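Local coordinates for protein soluble lytic transglycosylase B3 (Pseudomonas aeruginosa, PDB 5ANZ) that probably acts as a peptidoglycan lytic transglycosylase in bacterial cell-wall turnover, and carries a bound calcium ion, at residues 203-208 against 232-237; 130-135 against 237-242. One frame throughout, in Å; residues are numbered along the deposited sequence.

Contact 1: 203-208 against 232-237; sequences GQTQFI and GDALAS. With CA (calcium ion), chain B.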
# COMPACT_ATOMS: atom_id res chain seq x y z
N GLY A 203 1.76 -0.31 15.31
CA GLY A 203 1.86 -1.70 15.69
C GLY A 203 2.17 -2.67 14.56
O GLY A 203 2.78 -2.29 13.57
N GLN A 204 1.75 -3.91 14.73
CA GLN A 204 2.14 -4.96 13.80
C GLN A 204 1.38 -4.84 12.50
O GLN A 204 1.89 -5.24 11.45
CB GLN A 204 1.90 -6.34 14.41
CG GLN A 204 2.63 -6.52 15.73
CD GLN A 204 2.92 -7.95 16.05
OE1 GLN A 204 3.06 -8.78 15.15
NE2 GLN A 204 3.05 -8.27 17.34
N THR A 205 0.17 -4.29 12.58
CA THR A 205 -0.67 -4.17 11.39
C THR A 205 -0.43 -2.86 10.63
O THR A 205 -0.85 -2.71 9.48
CB THR A 205 -2.15 -4.23 11.78
OG1 THR A 205 -2.41 -3.18 12.72
CG2 THR A 205 -2.48 -5.57 12.44
N GLN A 206 0.21 -1.89 11.29
CA GLN A 206 0.38 -0.53 10.77
C GLN A 206 -0.96 0.11 10.40
O GLN A 206 -1.05 0.88 9.44
CB GLN A 206 1.34 -0.52 9.58
CG GLN A 206 2.77 -0.93 10.00
CD GLN A 206 3.49 0.16 10.78
OE1 GLN A 206 3.87 1.20 10.21
NE2 GLN A 206 3.67 -0.05 12.08
N PHE A 207 -1.98 -0.18 11.21
CA PHE A 207 -3.25 0.55 11.15
C PHE A 207 -3.10 1.98 11.66
O PHE A 207 -2.53 2.17 12.73
CB PHE A 207 -4.30 -0.11 12.03
CG PHE A 207 -4.91 -1.39 11.50
CD1 PHE A 207 -4.61 -1.89 10.24
CD2 PHE A 207 -5.84 -2.07 12.29
CE1 PHE A 207 -5.24 -3.06 9.78
CE2 PHE A 207 -6.48 -3.22 11.85
CZ PHE A 207 -6.18 -3.72 10.60
N ILE A 208 -3.66 2.97 10.97
CA ILE A 208 -3.82 4.29 11.60
C ILE A 208 -4.96 4.18 12.62
O ILE A 208 -5.77 3.26 12.55
CB ILE A 208 -4.11 5.40 10.57
CG1 ILE A 208 -5.40 5.10 9.80
CG2 ILE A 208 -2.94 5.56 9.61
CD1 ILE A 208 -5.77 6.20 8.78
N GLY A 232 -2.28 -12.94 17.76
CA GLY A 232 -3.66 -13.31 17.49
C GLY A 232 -4.50 -12.09 17.11
O GLY A 232 -5.16 -12.09 16.06
N ASP A 233 -4.47 -11.07 17.95
CA ASP A 233 -5.22 -9.84 17.64
C ASP A 233 -4.74 -9.23 16.33
O ASP A 233 -5.54 -8.76 15.52
CB ASP A 233 -5.07 -8.79 18.75
CG ASP A 233 -5.72 -9.20 20.08
OD1 ASP A 233 -6.44 -10.23 20.19
OD2 ASP A 233 -5.49 -8.42 21.04
N ALA A 234 -3.43 -9.20 16.13
CA ALA A 234 -2.89 -8.61 14.91
C ALA A 234 -3.34 -9.35 13.66
O ALA A 234 -3.77 -8.74 12.69
CB ALA A 234 -1.35 -8.59 14.96
N LEU A 235 -3.22 -10.68 13.69
CA LEU A 235 -3.57 -11.49 12.53
C LEU A 235 -5.08 -11.42 12.25
O LEU A 235 -5.50 -11.28 11.11
CB LEU A 235 -3.11 -12.94 12.73
CG LEU A 235 -1.57 -13.10 12.80
CD1 LEU A 235 -1.18 -14.53 13.25
CD2 LEU A 235 -0.93 -12.73 11.47
N ALA A 236 -5.88 -11.49 13.31
CA ALA A 236 -7.33 -11.41 13.11
C ALA A 236 -7.73 -10.04 12.59
O ALA A 236 -8.65 -9.92 11.77
CB ALA A 236 -8.05 -11.72 14.40
N SER A 237 -7.05 -8.99 13.09
CA SER A 237 -7.33 -7.64 12.64
C SER A 237 -7.02 -7.48 11.16
O SER A 237 -7.80 -6.88 10.41
CB SER A 237 -6.54 -6.60 13.47
OG SER A 237 -6.91 -6.66 14.83
CA CA B . -6.83 -9.31 22.81
O HOH W 1 -4.76 -9.04 23.91

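Contact 2: 130-135 against 237-242; sequences YAVDAD and STANYL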
# COMPACT_ATOMS: atom_id res chain seq x y z
N TYR A 130 -12.86 -15.63 9.11
CA TYR A 130 -13.00 -14.44 8.28
C TYR A 130 -13.04 -14.78 6.79
O TYR A 130 -13.28 -13.91 5.97
CB TYR A 130 -11.87 -13.45 8.56
CG TYR A 130 -11.93 -12.91 9.97
CD1 TYR A 130 -12.80 -11.88 10.29
CD2 TYR A 130 -11.16 -13.47 10.99
CE1 TYR A 130 -12.89 -11.40 11.58
CE2 TYR A 130 -11.25 -13.00 12.29
CZ TYR A 130 -12.11 -11.96 12.57
OH TYR A 130 -12.23 -11.48 13.86
N ALA A 131 -12.82 -16.05 6.46
CA ALA A 131 -12.73 -16.45 5.05
C ALA A 131 -11.67 -15.61 4.34
O ALA A 131 -11.94 -14.99 3.28
CB ALA A 131 -14.07 -16.33 4.36
N VAL A 132 -10.47 -15.60 4.91
CA VAL A 132 -9.33 -14.93 4.29
C VAL A 132 -8.14 -15.88 4.34
O VAL A 132 -7.86 -16.46 5.39
CB VAL A 132 -8.96 -13.61 5.00
CG1 VAL A 132 -7.74 -13.00 4.36
CG2 VAL A 132 -10.15 -12.63 4.92
N ASP A 133 -7.45 -16.02 3.22
CA ASP A 133 -6.33 -16.95 3.11
C ASP A 133 -5.19 -16.57 4.04
O ASP A 133 -4.77 -15.41 4.07
CB ASP A 133 -5.84 -17.01 1.66
CG ASP A 133 -6.92 -17.54 0.73
OD1 ASP A 133 -7.04 -18.77 0.60
OD2 ASP A 133 -7.68 -16.73 0.16
N ALA A 134 -4.68 -17.56 4.77
CA ALA A 134 -3.61 -17.34 5.72
C ALA A 134 -2.38 -16.75 5.04
O ALA A 134 -1.69 -15.92 5.63
CB ALA A 134 -3.24 -18.63 6.42
N ASP A 135 -2.10 -17.20 3.82
CA ASP A 135 -0.88 -16.77 3.15
C ASP A 135 -0.94 -15.28 2.85
O ASP A 135 0.08 -14.58 2.92
CB ASP A 135 -0.63 -17.55 1.86
CG ASP A 135 -0.21 -19.00 2.11
OD1 ASP A 135 0.12 -19.36 3.26
OD2 ASP A 135 -0.21 -19.77 1.13
N SER A 237 -7.05 -8.99 13.09
CA SER A 237 -7.33 -7.64 12.64
C SER A 237 -7.02 -7.48 11.16
O SER A 237 -7.80 -6.88 10.41
CB SER A 237 -6.54 -6.60 13.47
OG SER A 237 -6.91 -6.66 14.83
N THR A 238 -5.88 -8.02 10.74
CA THR A 238 -5.49 -7.94 9.34
C THR A 238 -6.52 -8.63 8.47
O THR A 238 -6.92 -8.10 7.42
CB THR A 238 -4.12 -8.59 9.14
OG1 THR A 238 -3.16 -7.90 9.95
CG2 THR A 238 -3.69 -8.53 7.66
N ALA A 239 -6.96 -9.80 8.90
CA ALA A 239 -7.93 -10.58 8.13
C ALA A 239 -9.27 -9.85 8.06
O ALA A 239 -9.92 -9.82 7.02
CB ALA A 239 -8.12 -11.97 8.76
N ASN A 240 -9.68 -9.29 9.19
CA ASN A 240 -10.94 -8.55 9.23
C ASN A 240 -10.94 -7.38 8.22
O ASN A 240 -11.93 -7.11 7.53
CB ASN A 240 -11.17 -8.03 10.66
CG ASN A 240 -12.55 -7.46 10.84
OD1 ASN A 240 -13.53 -8.06 10.45
ND2 ASN A 240 -12.62 -6.28 11.43
N TYR A 241 -9.81 -6.68 8.14
CA TYR A 241 -9.68 -5.55 7.22
C TYR A 241 -9.66 -6.04 5.76
O TYR A 241 -10.31 -5.45 4.89
CB TYR A 241 -8.41 -4.74 7.55
CG TYR A 241 -8.25 -3.45 6.76
CD1 TYR A 241 -7.68 -3.44 5.50
CD2 TYR A 241 -8.67 -2.23 7.29
CE1 TYR A 241 -7.53 -2.26 4.79
CE2 TYR A 241 -8.53 -1.06 6.59
CZ TYR A 241 -7.96 -1.07 5.34
OH TYR A 241 -7.81 0.11 4.65
N LEU A 242 -8.94 -7.12 5.49
CA LEU A 242 -8.96 -7.68 4.13
C LEU A 242 -10.36 -8.13 3.73
O LEU A 242 -10.78 -7.96 2.57
CB LEU A 242 -7.99 -8.85 4.00
CG LEU A 242 -6.52 -8.44 3.93
CD1 LEU A 242 -5.64 -9.70 4.02
CD2 LEU A 242 -6.19 -7.64 2.64

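Contact 1: 203-208 against 232-237
Q204, T205 and F207 pack against A234 and S237 in a buried loop-to-helix contact within the lysozyme-like transglycosylase domain, made by van der Waals approach without a hydrogen bond. Loop 203-208 leads into helix 209-215, and its partner is the first half of helix 231-244, which follows an EF-hand-like calcium loop. The small A234 side chain lets the backbones approach closely, its CB lying 4.0 Å from Q204 CB; beyond CG the Q204 chain is extended, and its OE1 accepts a hydrogen bond from W141 NE1. In T205, OG1 stands between the backbone N and the carbonyl carbon (chi1 58°), which puts CG2 anti to the carbonyl carbon and 3.4 Å from A234 O. This OG1 sits over one face of the F207 ring, offset toward the rim. That ring meets the helix with its edge: CZ is 3.6 Å from S237 O, close to the ring plane, while CE2 touches S237 CB at 3.7 Å. T205 O also hydrogen-bonds to the hydroxyl of Y326, which binds N-acetylglucosamine in another structure. One turn before S237, D233 grips the calcium ion asymmetrically, OD2 at 2.4 Å and OD1 at 2.8 Å, together with D218, D220, D222, the K224 carbonyl and a water. The D233 carbonyl oxygen takes S237 N and S237 OG from opposite faces of its plane, the OG bond being 2.6 Å long.

Contact 2: 130-135 against 237-242
Y130 and V132 both pack on A239, and their side chains spread in different directions over helix 231-244. With CG anti to the carbonyl carbon (chi1 -65°), the tyrosine ring is carried alongside N240, whose backbone N lies above one face, offset toward the rim. The ring and the N240 amide are inclined at 59° to each other, and the nearest pair is Y130 CE1 with N240 OD1 at 3.6 Å, a van der Waals approach. The other end of that amide is held elsewhere, ND2 hydrogen-bonding to Y215 O. Next to the ring, Y130 CB lies 4.0 Å from A239 CB, so a single methyl group meets both the base of the tyrosine and, at 4.2 Å, V132 CB. The two branches of V132 divide the remaining work: CG2 rests 3.5 Å from A239 O, whereas CG1, anti to the backbone N (chi1 177°), extends to L242 CD1 at 3.9 Å. V132 and L242 cross at about a right angle, touching through their methyl groups. The contact is van der Waals throughout, partly methyl on methyl and partly carbon against carbonyl or amide oxygen, with no hydrogen bond between the segments. Segment 130-135 carries the chain from helix 120-130 into the start of helix 134-145 of the lysozyme-like domain, with A131 at positive phi where the chain changes direction. Helix 231-244 lies against this helical pair: A239 also touches V126 of helix 120-130 and V137 of helix 134-145, and T238 adds contacts to V137 and I140.

Overall arrangement
Both contacts are built on helix 231-244 and share S237, with centres 11 Å apart. Contact 1 uses its first half, next to the calcium loop, and contact 2 the following turns. They touch directly: T205 CG2 is 3.5 Å from T238 OG1, F207 CZ is 3.9 Å from Y241 CB, and A236 CB is 4.0 Å from Y130 CE2. The helix thus ties loop 203-208 to segment 130-135. Y326 and I208, the latter in segment 203-208 but not touching 232-237, contact N-acetylglucosamine in another structure; no sugar is bound here. Between nearest side-chain atoms, Y326 is about 3 Å from F207 and about 4 Å from L242; the calcium ion is about 11 Å from the nearest Y130 side-chain atom.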